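Copper homeostasis operon regulatory protein (Thermus thermophilus, PDB 3AAI) acts as the copper-sensitive transcriptional repressor CsoR, probably binding operator DNA to hold a copper homeostasis operon silent. Local coordinates at the interface of chains A and B and the interface of chains A and C. Sequence-based numbering; all coordinates share one arbitrary frame. Chains: chain A/B/C, Copper homeostasis operon regulatory protein.

Contact 1: the interface of chains A and B. Residues chain A 81, 84-85, 88; chain B 60, 64, 67-68.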
ATOM      1  N   GLU A  81      17.579 -19.464  -4.934  1.00 56.36           N
ATOM      2  CA  GLU A  81      18.117 -18.270  -4.296  1.00 60.87           C
ATOM      3  C   GLU A  81      17.970 -17.031  -5.175  1.00 59.36           C
ATOM      4  O   GLU A  81      17.335 -16.051  -4.787  1.00 56.51           O
ATOM      5  CB  GLU A  81      19.594 -18.491  -3.960  1.00 68.56           C
ATOM      6  CG  GLU A  81      20.220 -17.423  -3.077  1.00 75.35           C
ATOM      7  CD  GLU A  81      19.589 -17.357  -1.702  1.00 79.42           C
ATOM      8  OE1 GLU A  81      19.482 -18.412  -1.040  1.00 82.70           O
ATOM      9  OE2 GLU A  81      19.206 -16.248  -1.276  1.00 87.16           O
ATOM     10  N   VAL A  84      14.113 -16.067  -6.110  1.00 49.74           N
ATOM     11  CA  VAL A  84      13.426 -15.370  -5.030  1.00 48.97           C
ATOM     12  C   VAL A  84      13.987 -13.969  -4.793  1.00 53.92           C
ATOM     13  O   VAL A  84      13.230 -13.018  -4.566  1.00 50.99           O
ATOM     14  CB  VAL A  84      13.495 -16.182  -3.711  1.00 53.47           C
ATOM     15  CG1 VAL A  84      12.745 -15.449  -2.590  1.00 45.80           C
ATOM     16  CG2 VAL A  84      12.898 -17.563  -3.927  1.00 48.97           C
ATOM     17  N   GLU A  85      15.312 -13.840  -4.852  1.00 51.16           N
ATOM     18  CA  GLU A  85      15.964 -12.551  -4.639  1.00 51.92           C
ATOM     19  C   GLU A  85      15.442 -11.500  -5.612  1.00 48.13           C
ATOM     20  O   GLU A  85      15.116 -10.381  -5.216  1.00 49.29           O
ATOM     21  CB  GLU A  85      17.487 -12.696  -4.797  1.00 50.73           C
HETATM   22  N   MSE A  88      11.463 -10.731  -4.910  1.00 47.28           N
HETATM   23  CA  MSE A  88      11.298  -9.880  -3.738  1.00 50.83           C
HETATM   24  C   MSE A  88      11.762  -8.468  -4.072  1.00 55.39           C
HETATM   25  O   MSE A  88      11.221  -7.482  -3.566  1.00 53.00           O
HETATM   26  CB  MSE A  88      12.112 -10.425  -2.557  1.00 51.16           C
HETATM   27  CG  MSE A  88      11.697 -11.809  -2.081  1.00 56.85           C
HETATM   28 SE   MSE A  88       9.869 -11.893  -1.413  1.00 66.13          SE
HETATM   29  CE  MSE A  88      10.174 -11.144   0.348  1.00 62.46           C
TER
ATOM     30  N   GLU B  60       7.486 -10.081   4.741  1.00 43.56           N
ATOM     31  CA  GLU B  60       8.481 -10.304   3.701  1.00 48.80           C
ATOM     32  C   GLU B  60       9.350 -11.511   4.032  1.00 48.01           C
ATOM     33  O   GLU B  60       9.630 -12.330   3.162  1.00 48.91           O
ATOM     34  CB  GLU B  60       9.360  -9.066   3.540  1.00 44.65           C
ATOM     35  CG  GLU B  60       8.686  -7.924   2.811  1.00 52.62           C
ATOM     36  CD  GLU B  60       9.450  -6.625   2.952  1.00 56.02           C
ATOM     37  OE1 GLU B  60      10.692  -6.679   3.076  1.00 60.71           O
ATOM     38  OE2 GLU B  60       8.810  -5.553   2.929  1.00 54.39           O
ATOM     39  N   ARG B  64       9.426 -14.784   1.888  1.00 45.55           N
ATOM     40  CA  ARG B  64      10.727 -15.235   1.391  1.00 51.39           C
ATOM     41  C   ARG B  64      10.897 -16.733   1.609  1.00 47.98           C
ATOM     42  O   ARG B  64      11.164 -17.480   0.666  1.00 49.19           O
ATOM     43  CB  ARG B  64      11.854 -14.499   2.122  1.00 57.98           C
ATOM     44  CG  ARG B  64      13.256 -15.049   1.855  1.00 59.27           C
ATOM     45  CD  ARG B  64      13.937 -14.296   0.736  1.00 55.70           C
ATOM     46  NE  ARG B  64      14.004 -12.870   1.036  1.00 58.10           N
ATOM     47  CZ  ARG B  64      14.490 -11.953   0.209  1.00 56.81           C
ATOM     48  NH1 ARG B  64      14.963 -12.309  -0.979  1.00 54.97           N
ATOM     49  NH2 ARG B  64      14.490 -10.676   0.566  1.00 47.69           N
ATOM     50  N   LEU B  67       8.400 -18.893  -0.428  1.00 45.28           N
ATOM     51  CA  LEU B  67       8.762 -18.993  -1.840  1.00 45.96           C
ATOM     52  C   LEU B  67       9.960 -19.910  -2.069  1.00 53.48           C
ATOM     53  O   LEU B  67       9.904 -20.803  -2.916  1.00 50.23           O
ATOM     54  CB  LEU B  67       9.065 -17.608  -2.420  1.00 44.16           C
ATOM     55  CG  LEU B  67       7.900 -16.632  -2.642  1.00 46.71           C
ATOM     56  CD1 LEU B  67       8.460 -15.280  -3.050  1.00 38.79           C
ATOM     57  CD2 LEU B  67       6.951 -17.166  -3.719  1.00 43.26           C
ATOM     58  N   LYS B  68      11.043 -19.690  -1.321  1.00 51.84           N
ATOM     59  CA  LYS B  68      12.237 -20.520  -1.469  1.00 55.35           C
ATOM     60  C   LYS B  68      11.859 -21.992  -1.432  1.00 51.70           C
ATOM     61  O   LYS B  68      12.342 -22.788  -2.235  1.00 53.01           O
ATOM     62  CB  LYS B  68      13.254 -20.222  -0.362  1.00 51.95           C
ATOM     63  CG  LYS B  68      13.901 -18.852  -0.471  1.00 56.77           C
ATOM     64  CD  LYS B  68      15.030 -18.688   0.534  1.00 63.88           C
ATOM     65  CE  LYS B  68      15.721 -17.341   0.374  1.00 69.54           C
ATOM     66  NZ  LYS B  68      16.276 -17.156  -0.998  1.00 74.68           N
TER

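Contact 2: the interface of chains A and C. Residues chain A 90, 92; chain C 46, 49-50.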
ATOM      1  N   ALA A  90      11.558  -7.100  -7.037  1.00 51.13           N
ATOM      2  CA  ALA A  90      10.520  -6.515  -7.875  1.00 58.99           C
ATOM      3  C   ALA A  90       9.334  -6.150  -6.993  1.00 59.43           C
ATOM      4  O   ALA A  90       8.821  -5.036  -7.059  1.00 63.34           O
ATOM      5  CB  ALA A  90      10.090  -7.504  -8.953  1.00 58.67           C
ATOM      6  N   LYS A  92       9.526  -5.591  -4.178  1.00 68.17           N
ATOM      7  CA  LYS A  92      10.126  -4.557  -3.345  1.00 74.01           C
ATOM      8  C   LYS A  92       9.744  -4.688  -1.876  1.00 73.92           C
ATOM      9  O   LYS A  92      10.660  -4.924  -1.059  1.00 73.63           O
ATOM     10  CB  LYS A  92       9.734  -3.174  -3.877  1.00 75.00           C
ATOM     11  CG  LYS A  92      10.088  -2.979  -5.349  1.00 75.37           C
ATOM     12  CD  LYS A  92       9.732  -1.593  -5.864  1.00 74.72           C
ATOM     13  CE  LYS A  92      10.116  -1.452  -7.332  1.00 73.23           C
ATOM     14  NZ  LYS A  92       9.848  -0.086  -7.865  1.00 71.68           N
TER
ATOM     15  N   LYS C  46       8.538  -4.311 -11.865  1.00 36.76           N
ATOM     16  CA  LYS C  46       9.275  -3.177 -11.329  1.00 40.76           C
ATOM     17  C   LYS C  46       8.847  -1.862 -11.966  1.00 35.89           C
ATOM     18  O   LYS C  46       8.637  -0.858 -11.281  1.00 33.54           O
ATOM     19  CB  LYS C  46      10.781  -3.363 -11.547  1.00 45.78           C
ATOM     20  CG  LYS C  46      11.439  -4.385 -10.644  1.00 57.45           C
ATOM     21  CD  LYS C  46      12.944  -4.381 -10.861  1.00 59.52           C
ATOM     22  CE  LYS C  46      13.653  -5.276  -9.862  1.00 65.08           C
ATOM     23  NZ  LYS C  46      15.134  -5.178 -10.006  1.00 65.01           N
ATOM     24  N   LYS C  49       5.468  -0.798 -10.913  1.00 39.19           N
ATOM     25  CA  LYS C  49       5.550  -0.216  -9.580  1.00 39.80           C
ATOM     26  C   LYS C  49       5.992   1.237  -9.671  1.00 38.28           C
ATOM     27  O   LYS C  49       5.572   2.071  -8.871  1.00 41.53           O
ATOM     28  CB  LYS C  49       6.540  -0.997  -8.706  1.00 45.87           C
ATOM     29  CG  LYS C  49       6.067  -2.379  -8.292  1.00 53.29           C
ATOM     30  CD  LYS C  49       4.793  -2.302  -7.463  1.00 64.57           C
ATOM     31  CE  LYS C  49       4.258  -3.686  -7.139  1.00 65.01           C
ATOM     32  NZ  LYS C  49       2.894  -3.613  -6.545  1.00 67.91           N
ATOM     33  N   ALA C  50       6.833   1.541 -10.659  1.00 43.30           N
ATOM     34  CA  ALA C  50       7.328   2.903 -10.849  1.00 34.58           C
ATOM     35  C   ALA C  50       6.210   3.822 -11.332  1.00 38.65           C
ATOM     36  O   ALA C  50       6.093   4.965 -10.888  1.00 33.49           O
ATOM     37  CB  ALA C  50       8.478   2.907 -11.844  1.00 44.00           C
TER

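Contact 1: the interface of chains A and B
A:Val84 and A:Met88 on one chain pack against B:Arg64, B:Leu67 and B:Lys68 on the other. A:Met88 is modelled as selenomethionine. SE of A:Met88 lies 4.0 Å from CD1, a methyl of B:Leu67. CE of A:Met88 turns towards the helix backbone at B:Glu60, 3.8 Å from CA of B:Glu60. The two methyls of A:Val84 divide between neighbours. CG1 of A:Val84 meets CD of B:Arg64 at 3.7 Å. CG2 of A:Val84 rests on CG of B:Lys68 at 3.8 Å and also comes near CB of B:Leu67.

B:Arg64 spans the step from apolar to polar. CG is anti to the backbone N (chi1 170°), and the chain then bends at chi2 and chi3 to bring the guanidinium across A:Met88. CG of A:Met88 sits over one face of that flat group, towards its rim, 3.6 Å from CZ of B:Arg64. CA of A:Glu85 lies at the guanidinium edge, in its plane. With an alanine at B:Arg64, CG of A:Met88 is likely to lose its flat cover and CG1 of A:Val84 its methylene neighbour.

At the rim B:Lys68 forms a salt bridge with A:Glu81. B:Lys68 NZ is 3.1 Å from A:Glu81 OE2, and the hydrogen bond there is weak. B:Lys68 NZ stands above the plane of the A:Glu81 carboxylate, nearer OE2 than OE1, which fits a weak bond. A:Glu81 OE1 is 3.4 Å from B:Lys68 NZ. The last bend of the lysine (chi4 -58°) swings NZ towards the carboxylate.

The patch pairs the short helix 80-91 of chain A with the later part of helix 41-70 of chain B, the two running in opposite directions. A two-fold axis repeats it with the chains exchanged. It may join dimers into the tetramer of the deposited assembly.

Contact 2: the interface of chains A and C
A:Ala90 packs against C:Lys46, and A:Lys92 against C:Lys49. The protein belongs to the CsoR family of all-helical, metal-sensitive repressors, whose subunits pair into a four-helix bundle. This patch lies where the end of helix 80-91 of chain A and the residue just after it meet helix 41-71 of chain C.

The apolar contacts are made largely by lysine methylenes. CG of C:Lys46 is 3.6 Å from CA of A:Ala90 and also lies near its methyl carbon, CB. The C:Lys46 chain runs on past the alanine. CE of C:Lys46 is 3.9 Å from CA of A:Ala90. The small side chain of A:Ala90 probably allows the close approach.

The side chains of A:Lys92 and C:Lys49 run antiparallel alongside one another. CE of A:Lys92 is 3.9 Å from CB of C:Lys49. The A:Lys92 chain is extended, with its CG anti to the carbonyl carbon (chi1 -55°), and this carries the ammonium over the root of C:Lys49. C:Lys49 is bent at chi2 (-61°) and heads the other way. The two ammonium groups therefore end well apart.

Among the polar approaches, NZ of A:Lys92 lies 3.7 Å from the backbone O of C:Lys46, too long to count as a hydrogen bond. That carbonyl may still favour the nearby positive charge electrostatically. The same ammonium lies near the start of C:Ala50, whose contribution is slight. The three lysines bring positive charge together, which residues beside the patch may offset.

A:Lys92 follows the helix with a positive phi (62°), which may help direct its side chain towards chain C. The protein is a homodimer, and the side-by-side packing of chains A and C suggests that they form the dimer. The twin contact has their roles exchanged.

The centres of contact 1 and contact 2 are about 15 Å apart. Both use the short last helix of chain A, 80-91. Contact 1 takes its residues from 81 to 88, and contact 2 takes its end and the residue beyond. Each sets this segment against the long second helix of another chain: its later part in chain B, an earlier stretch in chain C. One short helix thus touches two neighbours at once. Contact 2 probably belongs to the dimer and contact 1 to the pairing of dimers. A shift of this helix could therefore be felt in both interfaces.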